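Local atomic coordinates of phosphopantothenoylcysteine decarboxylase (Cryptococcus neoformans, PDB entry 6EOA), a protein that binds flavin mononucleotide and probably decarboxylates phosphopantothenoylcysteine in coenzyme A biosynthesis. Residues V37-S42 with V65-T70; C139-L144 with P173-Y178. All coordinates share one frame; numbering follows the deposited sequence.

Contact 1 (V37-S42 with V65-T70); sequences VVLITS and VQVVAT. With FMN (flavin mononucleotide), chain B.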
loop_
_atom_site.group_PDB
_atom_site.type_symbol
_atom_site.label_atom_id
_atom_site.label_comp_id
_atom_site.label_asym_id
_atom_site.label_seq_id
_atom_site.Cartn_x
_atom_site.Cartn_y
_atom_site.Cartn_z
ATOM N N VAL A 37 3.410 4.077 27.316
ATOM C CA VAL A 37 3.160 4.780 26.068
ATOM C C VAL A 37 3.875 4.099 24.916
ATOM O O VAL A 37 5.070 3.825 24.996
ATOM C CB VAL A 37 3.625 6.254 26.136
ATOM C CG1 VAL A 37 3.222 6.995 24.877
ATOM C CG2 VAL A 37 3.050 6.943 27.353
ATOM N N VAL A 38 3.135 3.818 23.850
ATOM C CA VAL A 38 3.749 3.398 22.602
ATOM C C VAL A 38 3.846 4.598 21.671
ATOM O O VAL A 38 2.837 5.217 21.329
ATOM C CB VAL A 38 2.959 2.266 21.917
ATOM C CG1 VAL A 38 3.422 2.092 20.477
ATOM C CG2 VAL A 38 3.116 0.970 22.689
ATOM N N LEU A 39 5.066 4.940 21.277
ATOM C CA LEU A 39 5.271 6.022 20.323
ATOM C C LEU A 39 5.413 5.466 18.908
ATOM O O LEU A 39 6.307 4.668 18.635
ATOM C CB LEU A 39 6.507 6.840 20.693
ATOM C CG LEU A 39 6.918 7.919 19.685
ATOM C CD1 LEU A 39 5.925 9.086 19.675
ATOM C CD2 LEU A 39 8.334 8.407 19.962
ATOM N N ILE A 40 4.514 5.870 18.015
ATOM C CA ILE A 40 4.636 5.500 16.612
ATOM C C ILE A 40 5.220 6.669 15.837
ATOM O O ILE A 40 4.666 7.769 15.848
ATOM C CB ILE A 40 3.288 5.091 15.988
ATOM C CG1 ILE A 40 2.692 3.892 16.723
ATOM C CG2 ILE A 40 3.474 4.733 14.519
ATOM C CD1 ILE A 40 1.355 3.438 16.155
ATOM N N THR A 41 6.354 6.431 15.186
ATOM C CA THR A 41 7.006 7.455 14.376
ATOM C C THR A 41 6.902 7.071 12.908
ATOM O O THR A 41 7.134 5.917 12.546
ATOM C CB THR A 41 8.489 7.641 14.761
ATOM O OG1 THR A 41 9.250 6.503 14.337
ATOM C CG2 THR A 41 8.631 7.808 16.271
ATOM N N SER A 42 6.535 8.032 12.065
ATOM C CA SER A 42 6.367 7.764 10.641
ATOM C C SER A 42 7.297 8.639 9.803
ATOM O O SER A 42 8.092 9.409 10.342
ATOM C CB SER A 42 4.912 7.974 10.221
ATOM O OG SER A 42 4.510 9.320 10.407
ATOM N N VAL A 65 8.189 3.871 27.854
ATOM C CA VAL A 65 7.913 4.097 26.445
ATOM C C VAL A 65 8.469 2.980 25.569
ATOM O O VAL A 65 9.584 2.499 25.777
ATOM C CB VAL A 65 8.479 5.462 25.975
ATOM C CG1 VAL A 65 9.978 5.553 26.235
ATOM C CG2 VAL A 65 8.162 5.701 24.509
ATOM N N GLN A 66 7.660 2.550 24.608
ATOM C CA GLN A 66 8.131 1.679 23.547
ATOM C C GLN A 66 7.910 2.389 22.216
ATOM O O GLN A 66 6.972 3.173 22.070
ATOM C CB GLN A 66 7.416 0.329 23.583
ATOM C CG GLN A 66 7.875 -0.570 24.725
ATOM C CD GLN A 66 9.378 -0.778 24.729
ATOM O OE1 GLN A 66 9.964 -1.188 23.724
ATOM N NE2 GLN A 66 10.013 -0.493 25.861
ATOM N N VAL A 67 8.781 2.124 21.252
ATOM C CA VAL A 67 8.759 2.857 19.995
ATOM C C VAL A 67 8.489 1.949 18.801
ATOM O O VAL A 67 9.119 0.902 18.652
ATOM C CB VAL A 67 10.090 3.593 19.766
ATOM C CG1 VAL A 67 10.082 4.330 18.429
ATOM C CG2 VAL A 67 10.365 4.550 20.916
ATOM N N VAL A 68 7.548 2.359 17.957
ATOM C CA VAL A 68 7.298 1.685 16.688
ATOM C C VAL A 68 7.643 2.612 15.534
ATOM O O VAL A 68 7.087 3.703 15.417
ATOM C CB VAL A 68 5.835 1.237 16.559
ATOM C CG1 VAL A 68 5.570 0.684 15.155
ATOM C CG2 VAL A 68 5.506 0.208 17.629
ATOM N N ALA A 69 8.571 2.183 14.688
ATOM C CA ALA A 69 9.018 3.008 13.576
ATOM C C ALA A 69 8.598 2.405 12.245
ATOM O O ALA A 69 8.859 1.238 11.976
ATOM C CB ALA A 69 10.529 3.183 13.620
ATOM N N THR A 70 7.933 3.203 11.419
ATOM C CA THR A 70 7.680 2.800 10.048
ATOM C C THR A 70 9.018 2.812 9.322
ATOM O O THR A 70 9.979 3.418 9.809
ATOM C CB THR A 70 6.690 3.726 9.352
ATOM O OG1 THR A 70 7.295 5.009 9.136
ATOM C CG2 THR A 70 5.435 3.898 10.194
HETATM N N1 FMN B . 5.645 13.087 4.307
HETATM C C2 FMN B . 4.897 13.776 5.242
HETATM O O2 FMN B . 3.693 13.536 5.356
HETATM N N3 FMN B . 5.499 14.735 6.038
HETATM C C4 FMN B . 6.848 15.008 5.906
HETATM O O4 FMN B . 7.374 15.860 6.622
HETATM C C4A FMN B . 7.606 14.312 4.965
HETATM N N5 FMN B . 8.956 14.572 4.820
HETATM C C5A FMN B . 9.700 13.873 3.887
HETATM C C6 FMN B . 11.062 14.128 3.743
HETATM C C7 FMN B . 11.812 13.425 2.805
HETATM C C7M FMN B . 13.279 13.706 2.648
HETATM C C8 FMN B . 11.194 12.463 2.010
HETATM C C8M FMN B . 11.981 11.693 0.988
HETATM C C9 FMN B . 9.837 12.208 2.155
HETATM C C9A FMN B . 9.087 12.910 3.091
HETATM N N10 FMN B . 7.735 12.650 3.236
HETATM C C10 FMN B . 6.993 13.348 4.167
HETATM C "C1'" FMN B . 7.070 11.615 2.378
HETATM C "C2'" FMN B . 6.996 10.288 3.126
HETATM O "O2'" FMN B . 8.227 9.995 3.758
HETATM C "C3'" FMN B . 6.626 9.164 2.170
HETATM O "O3'" FMN B . 5.297 9.372 1.750
HETATM C "C4'" FMN B . 6.757 7.809 2.858
HETATM O "O4'" FMN B . 6.713 6.770 1.904
HETATM C "C5'" FMN B . 5.637 7.628 3.872
HETATM O "O5'" FMN B . 5.900 6.494 4.665
HETATM P P FMN B . 5.184 6.331 6.104
HETATM O O1P FMN B . 3.739 5.944 5.885
HETATM O O2P FMN B . 5.236 7.615 6.904
HETATM O O3P FMN B . 5.905 5.248 6.861
#
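T41 and T70, joined by a backbone hydrogen bond from T70 N to T41 O (3.0 Å), close the C-terminal end of strands 35-41 and 63-69, the two parallel strands of a beta-alpha-beta unit whose crossover is helix 50-59. L39 N donates to Q66 O and L39 O accepts from V68 N, each bond 2.7 Å long, the ladder expected of neighbouring parallel strands. V38, I40 and V68 share the face covered by helix 155-162: V38 CG1 meets V68 CG2 at 4.0 Å, and the side chain of I40 lies beside that of V68, pointing the same way. These three beta-branched residues suit extended backbone and fill a sheet face without polar ends to satisfy. L39, with V65 and V67, gives an equally apolar face toward helix 50-59.

T70 stands where the strand has ended. Its CB lies 3.0 Å from FMN O3P; CG2 turns back to T41 O at 3.5 Å, while OG1, between N and the carbonyl carbon (chi1 69°), passes S42 CA at 3.3 Å. Threonine suits this place because one branch packs and the other is a donor: T70 OG1 gives its hydrogen to FMN O3P at 2.7 Å.

Contact 2 (C139-L144 with P173-Y178); sequences CSADLL and PAMNTY. With FMN (flavin mononucleotide), chain B.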
loop_
_atom_site.group_PDB
_atom_site.type_symbol
_atom_site.label_atom_id
_atom_site.label_comp_id
_atom_site.label_asym_id
_atom_site.label_seq_id
_atom_site.Cartn_x
_atom_site.Cartn_y
_atom_site.Cartn_z
ATOM N N CYS A 139 2.849 11.940 12.448
ATOM C CA CYS A 139 2.015 11.172 11.536
ATOM C C CYS A 139 2.088 11.775 10.143
ATOM O O CYS A 139 1.628 12.895 9.920
ATOM C CB CYS A 139 0.562 11.134 12.011
ATOM S SG CYS A 139 -0.522 10.134 10.955
ATOM N N SER A 140 2.675 11.039 9.206
ATOM C CA SER A 140 2.770 11.508 7.829
ATOM C C SER A 140 1.400 11.486 7.164
ATOM O O SER A 140 0.443 10.954 7.722
ATOM C CB SER A 140 3.754 10.652 7.036
ATOM O OG SER A 140 3.313 9.306 6.977
ATOM N N ALA A 141 1.308 12.079 5.976
ATOM C CA ALA A 141 0.076 12.030 5.197
ATOM C C ALA A 141 -0.225 10.596 4.776
ATOM O O ALA A 141 -1.380 10.178 4.749
ATOM C CB ALA A 141 0.178 12.933 3.976
ATOM N N ASP A 142 0.825 9.847 4.453
ATOM C CA ASP A 142 0.684 8.453 4.041
ATOM C C ASP A 142 0.095 7.599 5.159
ATOM O O ASP A 142 -0.838 6.827 4.936
ATOM C CB ASP A 142 2.033 7.877 3.609
ATOM C CG ASP A 142 1.911 6.486 2.991
ATOM O OD1 ASP A 142 1.119 6.316 2.037
ATOM O OD2 ASP A 142 2.606 5.560 3.464
ATOM N N LEU A 143 0.644 7.737 6.361
ATOM C CA LEU A 143 0.174 6.937 7.481
ATOM C C LEU A 143 -1.260 7.320 7.830
ATOM O O LEU A 143 -2.083 6.459 8.140
ATOM C CB LEU A 143 1.091 7.106 8.692
ATOM C CG LEU A 143 0.685 6.337 9.952
ATOM C CD1 LEU A 143 0.508 4.855 9.648
ATOM C CD2 LEU A 143 1.725 6.539 11.040
ATOM N N LEU A 144 -1.557 8.617 7.754
ATOM C CA LEU A 144 -2.910 9.110 7.973
ATOM C C LEU A 144 -3.877 8.485 6.973
ATOM O O LEU A 144 -4.958 8.027 7.341
ATOM C CB LEU A 144 -2.951 10.637 7.869
ATOM C CG LEU A 144 -4.354 11.244 7.902
ATOM C CD1 LEU A 144 -5.056 10.913 9.216
ATOM C CD2 LEU A 144 -4.312 12.751 7.675
ATOM N N PRO A 173 -0.317 15.081 13.106
ATOM C CA PRO A 173 0.014 15.237 11.687
ATOM C C PRO A 173 1.221 16.149 11.506
ATOM O O PRO A 173 1.368 17.136 12.227
ATOM C CB PRO A 173 -1.252 15.861 11.090
ATOM C CG PRO A 173 -2.345 15.506 12.055
ATOM C CD PRO A 173 -1.693 15.515 13.404
ATOM N N ALA A 174 2.087 15.795 10.565
ATOM C CA ALA A 174 3.295 16.561 10.302
ATOM C C ALA A 174 3.691 16.379 8.850
ATOM O O ALA A 174 4.169 15.314 8.456
ATOM C CB ALA A 174 4.418 16.129 11.217
ATOM N N MET A 175 3.488 17.420 8.053
ATOM C CA MET A 175 3.691 17.300 6.621
ATOM C C MET A 175 3.894 18.652 5.961
ATOM O O MET A 175 3.646 19.697 6.566
ATOM C CB MET A 175 2.501 16.569 5.982
ATOM C CG MET A 175 1.153 17.257 6.166
ATOM S SD MET A 175 -0.251 16.186 5.772
ATOM C CE MET A 175 -0.347 15.197 7.265
ATOM N N ASN A 176 4.368 18.618 4.719
ATOM C CA ASN A 176 4.463 19.816 3.905
ATOM C C ASN A 176 3.090 20.463 3.843
ATOM O O ASN A 176 2.075 19.765 3.794
ATOM C CB ASN A 176 4.979 19.485 2.505
ATOM C CG ASN A 176 4.958 20.682 1.580
ATOM O OD1 ASN A 176 4.026 20.856 0.797
ATOM N ND2 ASN A 176 5.985 21.518 1.671
ATOM N N THR A 177 3.056 21.791 3.867
ATOM C CA THR A 177 1.795 22.502 4.003
ATOM C C THR A 177 0.837 22.198 2.855
ATOM O O THR A 177 -0.376 22.167 3.047
ATOM C CB THR A 177 2.014 24.032 4.106
ATOM O OG1 THR A 177 0.745 24.698 4.104
ATOM C CG2 THR A 177 2.864 24.543 2.952
ATOM N N TYR A 178 1.376 21.948 1.669
ATOM C CA TYR A 178 0.527 21.636 0.529
ATOM C C TYR A 178 -0.014 20.212 0.611
ATOM O O TYR A 178 -1.031 19.894 -0.003
ATOM C CB TYR A 178 1.284 21.858 -0.780
ATOM C CG TYR A 178 1.343 23.316 -1.171
ATOM C CD1 TYR A 178 0.187 24.085 -1.210
ATOM C CD2 TYR A 178 2.549 23.931 -1.478
ATOM C CE1 TYR A 178 0.227 25.423 -1.557
ATOM C CE2 TYR A 178 2.601 25.271 -1.827
ATOM C CZ TYR A 178 1.436 26.012 -1.864
ATOM O OH TYR A 178 1.477 27.344 -2.209
HETATM N N1 FMN B . 5.645 13.087 4.307
HETATM C C2 FMN B . 4.897 13.776 5.242
HETATM O O2 FMN B . 3.693 13.536 5.356
HETATM N N3 FMN B . 5.499 14.735 6.038
HETATM C C4 FMN B . 6.848 15.008 5.906
HETATM O O4 FMN B . 7.374 15.860 6.622
HETATM C C4A FMN B . 7.606 14.312 4.965
HETATM N N5 FMN B . 8.956 14.572 4.820
HETATM C C5A FMN B . 9.700 13.873 3.887
HETATM C C6 FMN B . 11.062 14.128 3.743
HETATM C C7 FMN B . 11.812 13.425 2.805
HETATM C C7M FMN B . 13.279 13.706 2.648
HETATM C C8 FMN B . 11.194 12.463 2.010
HETATM C C8M FMN B . 11.981 11.693 0.988
HETATM C C9 FMN B . 9.837 12.208 2.155
HETATM C C9A FMN B . 9.087 12.910 3.091
HETATM N N10 FMN B . 7.735 12.650 3.236
HETATM C C10 FMN B . 6.993 13.348 4.167
HETATM C "C1'" FMN B . 7.070 11.615 2.378
HETATM C "C2'" FMN B . 6.996 10.288 3.126
HETATM O "O2'" FMN B . 8.227 9.995 3.758
HETATM C "C3'" FMN B . 6.626 9.164 2.170
HETATM O "O3'" FMN B . 5.297 9.372 1.750
HETATM C "C4'" FMN B . 6.757 7.809 2.858
HETATM O "O4'" FMN B . 6.713 6.770 1.904
HETATM C "C5'" FMN B . 5.637 7.628 3.872
HETATM O "O5'" FMN B . 5.900 6.494 4.665
HETATM P P FMN B . 5.184 6.331 6.104
HETATM O O1P FMN B . 3.739 5.944 5.885
HETATM O O2P FMN B . 5.236 7.615 6.904
HETATM O O3P FMN B . 5.905 5.248 6.861
#
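In M175, chi1 of 60° sets CG between the backbone N and the carbonyl carbon, and the chain then bends at chi3 (79°), placing CE against the start of helix 141-149; SD rests 3.7 Å from A141 CB, and CE touches A141 N and CA. The flexible thioether can fold in this way against a residue as small as alanine. In S140, chi1 of 62° likewise holds OG between N and the carbonyl carbon, where it can serve two partners. It accepts from L143 N as the N-cap of the helix, and it donates to FMN O2P at 2.6 Å. Serine fits because its short hydroxyl can do both.

The backbones meet where parallel strands 133-139 and 169-173 of the flavoprotein's Rossmann-like sheet run out: A174 N bonds to C139 O at 3.0 Å, the donor standing above the carbonyl plane, and P173 CA adds a CA-H...O contact to the same oxygen. Beyond this last bridge the two chains part, and the pyrimidine edge of the flavin comes up to the start of helix 141-149 on one segment and the loop at A174 on the other. A141 N donates to FMN O2 at 2.9 Å, while FMN N3 donates to A174 O at 2.8 Å, so one segment binds the C2 carbonyl oxygen and the other the neighbouring ring N-H, both through backbone atoms. M175 CB packs on the same edge, 3.3 Å from FMN O2.

D142 extends from the first helical turn with CG anti to its N; OD2 lies 2.7 Å from FMN O1P. K146 forms a salt bridge with OD2, and OD1 accepts from C152 N of the second subunit. Further along 173-178, N176 caps helix 177-180, its OD1 accepting from Y178 N at 3.0 Å.

Contact 1 runs along strands 63-69 and 35-41 to their C-terminal ends, and contact 2, its centre 16 Å away, begins at the ends of 133-139 and 169-173, the next two strands in the parallel sheet. Both touch one FMN. Contact 1 meets the phosphate by the T70 hydrogen bond, with S42 CB packed 3.4 Å from FMN O2P, whereas contact 2 reaches from phosphate to pyrimidine edge. S42 is the join: its OG bonds P138 O and, 2.8 Å from S140 N, probably holds that backbone too, while its CB packs on L143 CD2 at 3.6 Å. G43 and S44 also bind this cofactor, as do C152 and S158 of the second subunit, placing the site at a subunit interface.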